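Local coordinates for protein UDP-glucose 4-epimerase (Brucella ovis, PDB 4WOK) that probably interconverts UDP-glucose and UDP-galactose by inverting the sugar at C4, using an NAD held in its Rossmann-type domain, at residues Y316-L319 with D320-I323; L110-A113 with C114-T117; E192-P196 with E197-I201; Q274-G277 with R278-R282. The protein carries 2 engineered substitutions. One frame throughout, in Å; residues are numbered along the deposited sequence.

Contact 1: Y316-L319 with D320-I323; sequences YSDL and DTII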
loop_
_atom_site.group_PDB
_atom_site.type_symbol
_atom_site.label_atom_id
_atom_site.label_comp_id
_atom_site.label_asym_id
_atom_site.label_seq_id
_atom_site.Cartn_x
_atom_site.Cartn_y
_atom_site.Cartn_z
ATOM N N TYR A 316 5.607 -2.277 14.075
ATOM C CA TYR A 316 4.244 -1.928 14.482
ATOM C C TYR A 316 3.194 -2.905 13.955
ATOM O O TYR A 316 1.994 -2.653 14.069
ATOM C CB TYR A 316 3.875 -0.514 14.000
ATOM C CG TYR A 316 4.748 0.613 14.517
ATOM C CD1 TYR A 316 4.745 0.965 15.859
ATOM C CD2 TYR A 316 5.546 1.349 13.653
ATOM C CE1 TYR A 316 5.533 2.004 16.331
ATOM C CE2 TYR A 316 6.334 2.387 14.114
ATOM C CZ TYR A 316 6.324 2.715 15.450
ATOM O OH TYR A 316 7.111 3.751 15.907
ATOM N N SER A 317 3.631 -4.011 13.368
ATOM C CA SER A 317 2.702 -4.841 12.621
ATOM C C SER A 317 2.234 -6.095 13.362
ATOM O O SER A 317 1.777 -7.055 12.742
ATOM C CB SER A 317 3.323 -5.221 11.281
ATOM O OG SER A 317 3.459 -4.074 10.451
ATOM N N ASP A 318 2.326 -6.081 14.687
ATOM C CA ASP A 318 1.651 -7.103 15.476
ATOM C C ASP A 318 0.142 -6.839 15.403
ATOM O O ASP A 318 -0.285 -5.685 15.339
ATOM C CB ASP A 318 2.154 -7.093 16.921
ATOM C CG ASP A 318 2.125 -5.709 17.530
ATOM O OD1 ASP A 318 2.982 -4.871 17.165
ATOM O OD2 ASP A 318 1.237 -5.461 18.372
ATOM N N LEU A 319 -0.661 -7.898 15.382
ATOM C CA LEU A 319 -2.108 -7.750 15.204
ATOM C C LEU A 319 -2.713 -6.757 16.193
ATOM O O LEU A 319 -3.525 -5.910 15.824
ATOM C CB LEU A 319 -2.802 -9.105 15.340
ATOM C CG LEU A 319 -4.317 -9.067 15.139
ATOM C CD1 LEU A 319 -4.676 -8.485 13.774
ATOM C CD2 LEU A 319 -4.905 -10.456 15.306
ATOM N N ASP A 320 -2.290 -6.859 17.448
ATOM C CA ASP A 320 -2.855 -6.007 18.482
ATOM C C ASP A 320 -2.625 -4.518 18.188
ATOM O O ASP A 320 -3.547 -3.718 18.358
ATOM C CB ASP A 320 -2.303 -6.394 19.857
ATOM C CG ASP A 320 -3.144 -7.472 20.541
ATOM O OD1 ASP A 320 -3.769 -8.291 19.828
ATOM O OD2 ASP A 320 -3.185 -7.499 21.788
ATOM N N THR A 321 -1.443 -4.146 17.707
ATOM C CA THR A 321 -1.191 -2.747 17.351
ATOM C C THR A 321 -2.020 -2.318 16.139
ATOM O O THR A 321 -2.584 -1.222 16.109
ATOM C CB THR A 321 0.298 -2.504 17.055
ATOM O OG1 THR A 321 1.055 -2.777 18.241
ATOM C CG2 THR A 321 0.536 -1.064 16.634
ATOM N N ILE A 322 -2.098 -3.192 15.146
ATOM C CA ILE A 322 -2.918 -2.917 13.966
ATOM C C ILE A 322 -4.357 -2.657 14.396
ATOM O O ILE A 322 -4.952 -1.647 14.021
ATOM C CB ILE A 322 -2.863 -4.082 12.967
ATOM C CG1 ILE A 322 -1.490 -4.123 12.294
ATOM C CG2 ILE A 322 -3.994 -3.987 11.961
ATOM C CD1 ILE A 322 -1.252 -5.355 11.449
ATOM N N ILE A 323 -4.902 -3.546 15.225
ATOM C CA ILE A 323 -6.300 -3.409 15.618
ATOM C C ILE A 323 -6.524 -2.181 16.481
ATOM O O ILE A 323 -7.435 -1.396 16.237
ATOM C CB ILE A 323 -6.803 -4.635 16.386
ATOM C CG1 ILE A 323 -6.794 -5.866 15.477
ATOM C CG2 ILE A 323 -8.196 -4.359 16.918
ATOM C CD1 ILE A 323 -7.514 -5.659 14.168
#
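D318 OD2 takes two bonds from T321 at the start of helix 319-326, one from the backbone N at 3.1 Å and one from OG1 at 2.7 Å. D318 is the N-cap, and its carboxylate oxygen therefore holds an amide of the first turn together with the side chain of the same residue. The two donors come from one face of the carboxylate: OG1 on the syn side and 22° out of the plane, the amide from well above it. The cap depends on D318 CG sitting between the backbone N and the carbonyl carbon (chi1 51°), which folds the carboxylate back over the turn. The carbonyls are used as well, I322 N binding D318 O at 3.1 Å and I323 N binding L319 O at 2.8 Å. On the apolar flank L319 and I323 run side by side, with L319 CD1 3.8 Å from I323 CG1. T321 CG2 rests 3.4 Å from Y316 O, and I322 CD1 lies against S317 O. Before the cap, S317 OG bonds to D238 and to the amide of H235. The chemistry is that of a capped N-terminus, where the carboxylate of D318 would be favoured by the positive end of the helix dipole.

Contact 2: L110-A113 with C114-T117; sequences LLDA and CRLT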
loop_
_atom_site.group_PDB
_atom_site.type_symbol
_atom_site.label_atom_id
_atom_site.label_comp_id
_atom_site.label_asym_id
_atom_site.label_seq_id
_atom_site.Cartn_x
_atom_site.Cartn_y
_atom_site.Cartn_z
ATOM N N LEU A 110 4.211 9.795 -15.143
ATOM C CA LEU A 110 5.084 10.157 -14.032
ATOM C C LEU A 110 6.542 9.880 -14.365
ATOM O O LEU A 110 7.421 10.698 -14.068
ATOM C CB LEU A 110 4.683 9.410 -12.758
ATOM C CG LEU A 110 5.652 9.595 -11.584
ATOM C CD1 LEU A 110 5.575 10.999 -10.999
ATOM C CD2 LEU A 110 5.381 8.551 -10.510
ATOM N N LEU A 111 6.817 8.733 -14.984
ATOM C CA LEU A 111 8.205 8.396 -15.287
ATOM C C LEU A 111 8.749 9.306 -16.377
ATOM O O LEU A 111 9.931 9.667 -16.358
ATOM C CB LEU A 111 8.331 6.927 -15.694
ATOM C CG LEU A 111 7.959 5.917 -14.593
ATOM C CD1 LEU A 111 8.257 4.539 -15.110
ATOM C CD2 LEU A 111 8.751 6.167 -13.278
ATOM N N ASP A 112 7.905 9.693 -17.333
ATOM C CA ASP A 112 8.377 10.670 -18.327
ATOM C C ASP A 112 8.704 12.011 -17.656
ATOM O O ASP A 112 9.719 12.618 -17.951
ATOM C CB ASP A 112 7.344 10.871 -19.441
ATOM C CG ASP A 112 7.303 9.713 -20.422
ATOM O OD1 ASP A 112 8.302 8.991 -20.539
ATOM O OD2 ASP A 112 6.267 9.518 -21.095
ATOM N N ALA A 113 7.843 12.468 -16.745
ATOM C CA ALA A 113 8.092 13.715 -16.031
ATOM C C ALA A 113 9.424 13.647 -15.281
ATOM O O ALA A 113 10.195 14.612 -15.263
ATOM C CB ALA A 113 6.968 14.002 -15.064
ATOM N N CYS A 114 9.673 12.508 -14.644
ATOM C CA CYS A 114 10.955 12.299 -13.964
ATOM C C CYS A 114 12.154 12.420 -14.904
ATOM O O CYS A 114 13.073 13.208 -14.646
ATOM C CB CYS A 114 10.981 10.932 -13.286
ATOM S SG CYS A 114 9.959 10.814 -11.796
ATOM N N ARG A 115 12.159 11.645 -15.991
ATOM C CA ARG A 115 13.339 11.642 -16.857
ATOM C C ARG A 115 13.516 12.997 -17.530
ATOM O O ARG A 115 14.662 13.427 -17.766
ATOM C CB ARG A 115 13.273 10.530 -17.915
ATOM C CG ARG A 115 12.228 10.755 -19.034
ATOM C CD ARG A 115 12.129 9.545 -19.949
ATOM N NE ARG A 115 11.006 9.650 -20.879
ATOM C CZ ARG A 115 11.101 10.150 -22.108
ATOM N NH1 ARG A 115 12.270 10.573 -22.563
ATOM N NH2 ARG A 115 10.030 10.210 -22.892
ATOM N N LEU A 116 12.410 13.690 -17.812
ATOM C CA LEU A 116 12.513 14.961 -18.530
ATOM C C LEU A 116 12.910 16.111 -17.602
ATOM O O LEU A 116 13.204 17.213 -18.063
ATOM C CB LEU A 116 11.200 15.290 -19.242
ATOM C CG LEU A 116 10.792 14.288 -20.334
ATOM C CD1 LEU A 116 9.368 14.572 -20.823
ATOM C CD2 LEU A 116 11.805 14.306 -21.500
ATOM N N THR A 117 12.948 15.858 -16.298
ATOM C CA THR A 117 13.375 16.904 -15.378
ATOM C C THR A 117 14.643 16.475 -14.623
ATOM O O THR A 117 15.082 17.160 -13.706
ATOM C CB THR A 117 12.249 17.268 -14.373
ATOM O OG1 THR A 117 11.884 16.114 -13.599
ATOM C CG2 THR A 117 10.990 17.777 -15.124
#
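The guanidinium of R115 meets D112 OD1 at its edge, in plane, while L116 CD2 lies over one face, 3.9 Å above it and offset toward the rim. Two nitrogens grip that single oxygen side-on in a salt bridge, NE to OD1 at 2.8 Å and NH2 to OD1 at 3.2 Å. The carboxylate is turned 77° against the guanidinium, and both nitrogens reach OD1 from the same face of it; NE comes on the anti side but 35° out of the plane, NH2 from far above it. R115 places its head there by turning CG between the backbone N and the carbonyl carbon (chi1 71°) and then running extended to NE, alongside D112. OD1 also bonds to Y165 OH, and Y169 makes a cation-pi contact with R115. At the closing end of helix 96-116, T117 OG1 turns back to donate to A113 O at 2.8 Å and has a second bond to T119 OG1. L116 N bonds to D112 O at 2.9 Å. L111 and R115 pack on helix 150-169, D112 and T117 touch helix 65-75, and L110 and C114 lie on strand 79-82 of the central parallel sheet.

Contact 3: E192-P196 with E197-I201; sequences EKHDP and ETHLI. With ZN (zinc ion), chain C; NAD (nicotinamide-adenine-dinucleotide), chain B.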
loop_
_atom_site.group_PDB
_atom_site.type_symbol
_atom_site.label_atom_id
_atom_site.label_comp_id
_atom_site.label_asym_id
_atom_site.label_seq_id
_atom_site.Cartn_x
_atom_site.Cartn_y
_atom_site.Cartn_z
ATOM N N GLU A 192 -7.609 5.660 7.736
ATOM C CA GLU A 192 -7.918 5.158 6.411
ATOM C C GLU A 192 -9.350 5.552 6.058
ATOM O O GLU A 192 -10.291 5.025 6.649
ATOM C CB GLU A 192 -7.740 3.634 6.384
ATOM C CG GLU A 192 -8.165 2.957 5.089
ATOM C CD GLU A 192 -7.822 1.485 5.096
ATOM O OE1 GLU A 192 -7.866 0.850 4.032
ATOM O OE2 GLU A 192 -7.479 0.958 6.174
ATOM N N LYS A 193 -9.518 6.482 5.117
ATOM C CA LYS A 193 -10.858 6.967 4.781
ATOM C C LYS A 193 -11.149 6.706 3.314
ATOM O O LYS A 193 -10.745 7.473 2.428
ATOM C CB LYS A 193 -11.007 8.460 5.108
ATOM N N HIS A 194 -11.839 5.600 3.062
ATOM C CA HIS A 194 -12.186 5.205 1.700
ATOM C C HIS A 194 -13.684 5.088 1.594
ATOM O O HIS A 194 -14.354 4.726 2.563
ATOM C CB HIS A 194 -11.516 3.879 1.333
ATOM C CG HIS A 194 -10.017 3.949 1.267
ATOM N ND1 HIS A 194 -9.211 2.918 1.685
ATOM C CD2 HIS A 194 -9.185 4.914 0.809
ATOM C CE1 HIS A 194 -7.942 3.243 1.506
ATOM N NE2 HIS A 194 -7.897 4.451 0.968
ATOM N N ASP A 195 -14.210 5.401 0.422
ATOM C CA ASP A 195 -15.644 5.271 0.190
ATOM C C ASP A 195 -15.861 4.910 -1.275
ATOM O O ASP A 195 -15.713 5.762 -2.147
ATOM C CB ASP A 195 -16.359 6.569 0.565
ATOM C CG ASP A 195 -17.867 6.484 0.399
ATOM O OD1 ASP A 195 -18.368 5.483 -0.152
ATOM O OD2 ASP A 195 -18.551 7.437 0.817
ATOM N N PRO A 196 -16.218 3.645 -1.554
ATOM C CA PRO A 196 -16.526 2.589 -0.588
ATOM C C PRO A 196 -15.279 2.031 0.089
ATOM O O PRO A 196 -14.191 2.022 -0.506
ATOM C CB PRO A 196 -17.193 1.520 -1.457
ATOM C CG PRO A 196 -16.476 1.638 -2.754
ATOM C CD PRO A 196 -16.221 3.127 -2.938
ATOM N N GLU A 197 -15.433 1.606 1.334
ATOM C CA GLU A 197 -14.346 0.964 2.048
ATOM C C GLU A 197 -14.387 -0.528 1.742
ATOM O O GLU A 197 -15.350 -1.188 2.083
ATOM C CB GLU A 197 -14.469 1.225 3.544
ATOM C CG GLU A 197 -13.471 0.473 4.368
ATOM C CD GLU A 197 -12.054 0.773 3.933
ATOM O OE1 GLU A 197 -11.574 1.886 4.226
ATOM O OE2 GLU A 197 -11.448 -0.098 3.271
ATOM N N THR A 198 -13.357 -1.052 1.089
ATOM C CA THR A 198 -13.378 -2.436 0.608
ATOM C C THR A 198 -12.389 -3.346 1.336
ATOM O O THR A 198 -12.342 -4.544 1.074
ATOM C CB THR A 198 -13.060 -2.510 -0.905
ATOM O OG1 THR A 198 -11.712 -2.069 -1.131
ATOM C CG2 THR A 198 -14.013 -1.638 -1.700
ATOM N N HIS A 199 -11.593 -2.781 2.238
ATOM C CA HIS A 199 -10.536 -3.557 2.878
ATOM C C HIS A 199 -11.087 -4.281 4.101
ATOM O O HIS A 199 -12.003 -3.793 4.758
ATOM C CB HIS A 199 -9.358 -2.654 3.233
ATOM C CG HIS A 199 -8.688 -2.069 2.026
ATOM N ND1 HIS A 199 -8.718 -0.722 1.732
ATOM C CD2 HIS A 199 -7.996 -2.660 1.022
ATOM C CE1 HIS A 199 -8.066 -0.507 0.598
ATOM N NE2 HIS A 199 -7.617 -1.666 0.152
ATOM N N LEU A 200 -10.521 -5.448 4.381
ATOM C CA LEU A 200 -11.112 -6.405 5.314
ATOM C C LEU A 200 -11.191 -5.891 6.754
ATOM O O LEU A 200 -12.257 -5.919 7.368
ATOM C CB LEU A 200 -10.320 -7.715 5.254
ATOM C CG LEU A 200 -10.859 -8.960 5.963
ATOM C CD1 LEU A 200 -10.445 -8.971 7.424
ATOM C CD2 LEU A 200 -12.380 -9.068 5.802
ATOM N N ILE A 201 -10.070 -5.434 7.305
ATOM C CA ILE A 201 -10.078 -5.019 8.702
ATOM C C ILE A 201 -10.982 -3.794 8.942
ATOM O O ILE A 201 -11.759 -3.777 9.905
ATOM C CB ILE A 201 -8.656 -4.754 9.203
ATOM C CG1 ILE A 201 -7.860 -6.063 9.178
ATOM C CG2 ILE A 201 -8.708 -4.173 10.591
ATOM C CD1 ILE A 201 -6.423 -5.946 9.654
HETATM ZN ZN ZN C . -9.579 0.928 2.628
HETATM P PA NAD B . -5.606 5.639 -1.425
HETATM O O1A NAD B . -6.617 5.637 -2.556
HETATM O O2A NAD B . -5.909 6.098 -0.028
HETATM O O5B NAD B . -4.381 6.743 -1.955
HETATM C C5B NAD B . -4.368 6.853 -3.362
HETATM C C4B NAD B . -4.015 8.340 -3.627
HETATM O O4B NAD B . -3.681 8.534 -5.008
HETATM C C3B NAD B . -5.322 9.084 -3.328
HETATM O O3B NAD B . -5.001 10.191 -2.523
HETATM C C2B NAD B . -5.798 9.506 -4.740
HETATM O O2B NAD B . -6.479 10.697 -4.692
HETATM C C1B NAD B . -4.421 9.676 -5.480
HETATM N N9A NAD B . -4.537 9.445 -6.933
HETATM C C8A NAD B . -5.133 8.361 -7.616
HETATM N N7A NAD B . -5.022 8.468 -8.945
HETATM C C5A NAD B . -4.331 9.673 -9.132
HETATM C C6A NAD B . -3.916 10.346 -10.302
HETATM N N6A NAD B . -4.194 9.821 -11.542
HETATM N N1A NAD B . -3.242 11.515 -10.199
HETATM C C2A NAD B . -2.999 12.004 -8.940
HETATM N N3A NAD B . -3.346 11.473 -7.732
HETATM C C4A NAD B . -4.013 10.287 -7.888
HETATM O O3 NAD B . -5.001 4.165 -1.636
HETATM P PN NAD B . -3.837 3.698 -0.616
HETATM O O1N NAD B . -3.118 4.729 0.205
HETATM O O2N NAD B . -4.316 2.377 -0.125
HETATM O O5D NAD B . -2.595 2.971 -1.573
HETATM C C5D NAD B . -2.007 3.838 -2.410
HETATM C C4D NAD B . -0.870 3.058 -3.070
HETATM O O4D NAD B . -0.586 1.844 -2.262
HETATM C C3D NAD B . -1.338 2.539 -4.446
HETATM O O3D NAD B . -0.197 2.508 -5.243
HETATM C C2D NAD B . -1.796 1.120 -4.092
HETATM O O2D NAD B . -1.719 0.218 -5.123
HETATM C C1D NAD B . -0.630 0.765 -3.138
HETATM N N1N NAD B . -1.020 -0.509 -2.348
HETATM C C2N NAD B . -1.981 -0.376 -1.349
HETATM C C3N NAD B . -2.350 -1.533 -0.615
HETATM C C7N NAD B . -3.390 -1.403 0.466
HETATM O O7N NAD B . -3.708 -2.384 1.145
HETATM N N7N NAD B . -3.974 -0.169 0.676
HETATM C C4N NAD B . -1.753 -2.758 -0.920
HETATM C C5N NAD B . -0.796 -2.855 -1.930
HETATM C C6N NAD B . -0.431 -1.711 -2.653
HETATM O O HOH W 1 -12.463 3.994 5.354
HETATM O O HOH W 2 -11.283 0.724 0.010
#
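The chain turns through a cis peptide bond before P196 and enters helix 200-209 just past H199, its N-cap, and the two segments close round one zinc ion. E192 OE1 and H194 ND1 of 192-196 bind it at 2.2 Å each, E197 OE2 and H199 ND1 of 197-201 at 2.2 and 2.1 Å. E197 OE1 stands farther off at 2.7 Å from zinc, so this carboxylate grips unevenly with both oxygens. E192 reaches in as an extended chain, whereas E197 bends at chi2 (56°), and their carboxylates stand nearly at right angles, 85° apart. The two imidazoles meet rim to rim with planes at 57°, neither lying over the other. Further bonds fix the ligands: H199 N donates to the anti lone pair of E197 OE2. Water 1 accepts from H194 N at 2.9 Å and lies within bonding distance of E192 O and E197 OE1. Beyond the metal, H194 NE2 donates to NAD O2A at 2.8 Å, with the oxygen in the plane of the ring. F22 and Y88 touch H194, and F22 N is another donor to the NAD. Two carboxylates can balance the charge of the zinc, and H194, bound to metal through one nitrogen and to the diphosphate through the other, links the zinc site directly to the cofactor; zinc would probably polarise its N-H and strengthen that bond.

Contact 4: Q274-G277 with R278-R282; sequences QSIG and RLTGR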
loop_
_atom_site.group_PDB
_atom_site.type_symbol
_atom_site.label_atom_id
_atom_site.label_comp_id
_atom_site.label_asym_id
_atom_site.label_seq_id
_atom_site.Cartn_x
_atom_site.Cartn_y
_atom_site.Cartn_z
ATOM N N GLN A 274 -11.720 -12.098 16.246
ATOM C CA GLN A 274 -11.502 -12.344 17.673
ATOM C C GLN A 274 -10.801 -11.173 18.345
ATOM O O GLN A 274 -11.197 -10.738 19.423
ATOM C CB GLN A 274 -10.677 -13.607 17.883
ATOM C CG GLN A 274 -11.389 -14.896 17.548
ATOM C CD GLN A 274 -10.465 -16.094 17.680
ATOM O OE1 GLN A 274 -9.308 -16.052 17.250
ATOM N NE2 GLN A 274 -10.967 -17.164 18.286
ATOM N N SER A 275 -9.755 -10.667 17.694
ATOM C CA SER A 275 -8.974 -9.562 18.234
ATOM C C SER A 275 -9.833 -8.309 18.401
ATOM O O SER A 275 -9.750 -7.628 19.423
ATOM C CB SER A 275 -7.771 -9.272 17.330
ATOM O OG SER A 275 -6.937 -8.275 17.894
ATOM N N ILE A 276 -10.657 -8.011 17.400
ATOM C CA ILE A 276 -11.563 -6.866 17.462
ATOM C C ILE A 276 -12.539 -6.961 18.642
ATOM O O ILE A 276 -12.744 -5.988 19.375
ATOM C CB ILE A 276 -12.372 -6.732 16.160
ATOM C CG1 ILE A 276 -11.452 -6.342 15.001
ATOM C CG2 ILE A 276 -13.488 -5.710 16.318
ATOM C CD1 ILE A 276 -12.123 -6.387 13.645
ATOM N N GLY A 277 -13.146 -8.131 18.812
ATOM C CA GLY A 277 -14.098 -8.339 19.892
ATOM C C GLY A 277 -13.442 -8.133 21.245
ATOM O O GLY A 277 -14.002 -7.507 22.147
ATOM N N ARG A 278 -12.228 -8.650 21.365
ATOM C CA ARG A 278 -11.451 -8.573 22.595
ATOM C C ARG A 278 -11.029 -7.149 22.956
ATOM O O ARG A 278 -11.185 -6.722 24.097
ATOM C CB ARG A 278 -10.215 -9.455 22.461
ATOM C CG ARG A 278 -9.381 -9.586 23.710
ATOM C CD ARG A 278 -8.122 -10.373 23.394
ATOM N NE ARG A 278 -8.403 -11.453 22.450
ATOM C CZ ARG A 278 -7.778 -11.619 21.287
ATOM N NH1 ARG A 278 -6.816 -10.778 20.917
ATOM N NH2 ARG A 278 -8.111 -12.631 20.496
ATOM N N LEU A 279 -10.492 -6.413 21.988
ATOM C CA LEU A 279 -9.933 -5.094 22.269
ATOM C C LEU A 279 -10.979 -3.986 22.301
ATOM O O LEU A 279 -10.751 -2.929 22.889
ATOM C CB LEU A 279 -8.865 -4.748 21.229
ATOM C CG LEU A 279 -7.587 -5.583 21.301
ATOM C CD1 LEU A 279 -6.758 -5.426 20.028
ATOM C CD2 LEU A 279 -6.774 -5.176 22.519
ATOM N N THR A 280 -12.120 -4.215 21.658
ATOM C CA THR A 280 -13.136 -3.170 21.564
ATOM C C THR A 280 -14.417 -3.524 22.312
ATOM O O THR A 280 -15.266 -2.662 22.531
ATOM C CB THR A 280 -13.491 -2.866 20.107
ATOM O OG1 THR A 280 -14.317 -3.913 19.596
ATOM C CG2 THR A 280 -12.230 -2.774 19.278
ATOM N N GLY A 281 -14.551 -4.789 22.698
ATOM C CA GLY A 281 -15.726 -5.241 23.429
ATOM C C GLY A 281 -16.956 -5.383 22.552
ATOM O O GLY A 281 -18.057 -5.622 23.039
ATOM N N ARG A 282 -16.778 -5.225 21.247
ATOM C CA ARG A 282 -17.902 -5.361 20.336
ATOM C C ARG A 282 -17.609 -6.453 19.324
ATOM O O ARG A 282 -16.552 -6.464 18.707
ATOM C CB ARG A 282 -18.194 -4.028 19.658
ATOM C CG ARG A 282 -18.472 -2.935 20.672
ATOM C CD ARG A 282 -19.011 -1.680 20.031
ATOM N NE ARG A 282 -20.340 -1.889 19.466
ATOM C CZ ARG A 282 -21.093 -0.914 18.965
ATOM N NH1 ARG A 282 -20.643 0.336 18.971
ATOM N NH2 ARG A 282 -22.290 -1.186 18.461
#
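The C-terminal end of helix 269-280 is closed by T280, whose OG1 and backbone N both donate to I276 O. The hydroxyl bond is the shorter, 2.6 Å from OG1 to I276 O against 3.0 Å from T280 N, and the two donors approach from opposite faces of the carbonyl plane, OG1 from above it by 39°. Placing OG1 between the backbone N and the carbonyl carbon (chi1 76°) turns the hydroxyl back along the helix. The same OG1 accepts from R282 N at 3.2 Å, making an ST turn, so one hydroxyl ties the last helical turn to the departing chain. G281 leaves the helix with positive phi, and its N makes a weak bond to G277 O. R282 O then comes back to G277 CA, a CA-H...O contact of 3.3 Å. Farther up the helix R278 bends at chi3 and lays its guanidinium flat over the backbone of Q274 and S275, with Q274 O 3.7 Å above one face, offset toward the rim, and NH2 3.8 Å from Q274 CB. L279 CD1 approaches S275 OG at 3.6 Å; this hydroxyl is buried and has no polar partner in the model. S275 and L279 pack on helix 319-326, I276 faces helix 200-209 through A204, M205 and A208, and T280 rests on A327 and L332.

How the contacts relate
Along the chain the order is contact 2, contact 3, contact 4, contact 1. Contact 2 stands apart on helix 96-116 beside the seven-stranded parallel sheet, its centre about 37 Å from that of contact 1 and about 47 Å from that of contact 4. The other three lie close together, contacts 1 and 4 across the chain's centre from contact 2. Helix 319-326 of contact 1 packs on helix 269-280 of contact 4, where I323 CG2 lies 3.6 Å from L279 CD1, and on helix 200-209, which begins in contact 3, through I201. Contacts 3 and 4 approach to about 5 Å between nearest atoms without touching. Thus the zinc site beside NAD adjoins a three-helix cluster, while contact 2 lies on a helix flanking the Rossmann-type sheet.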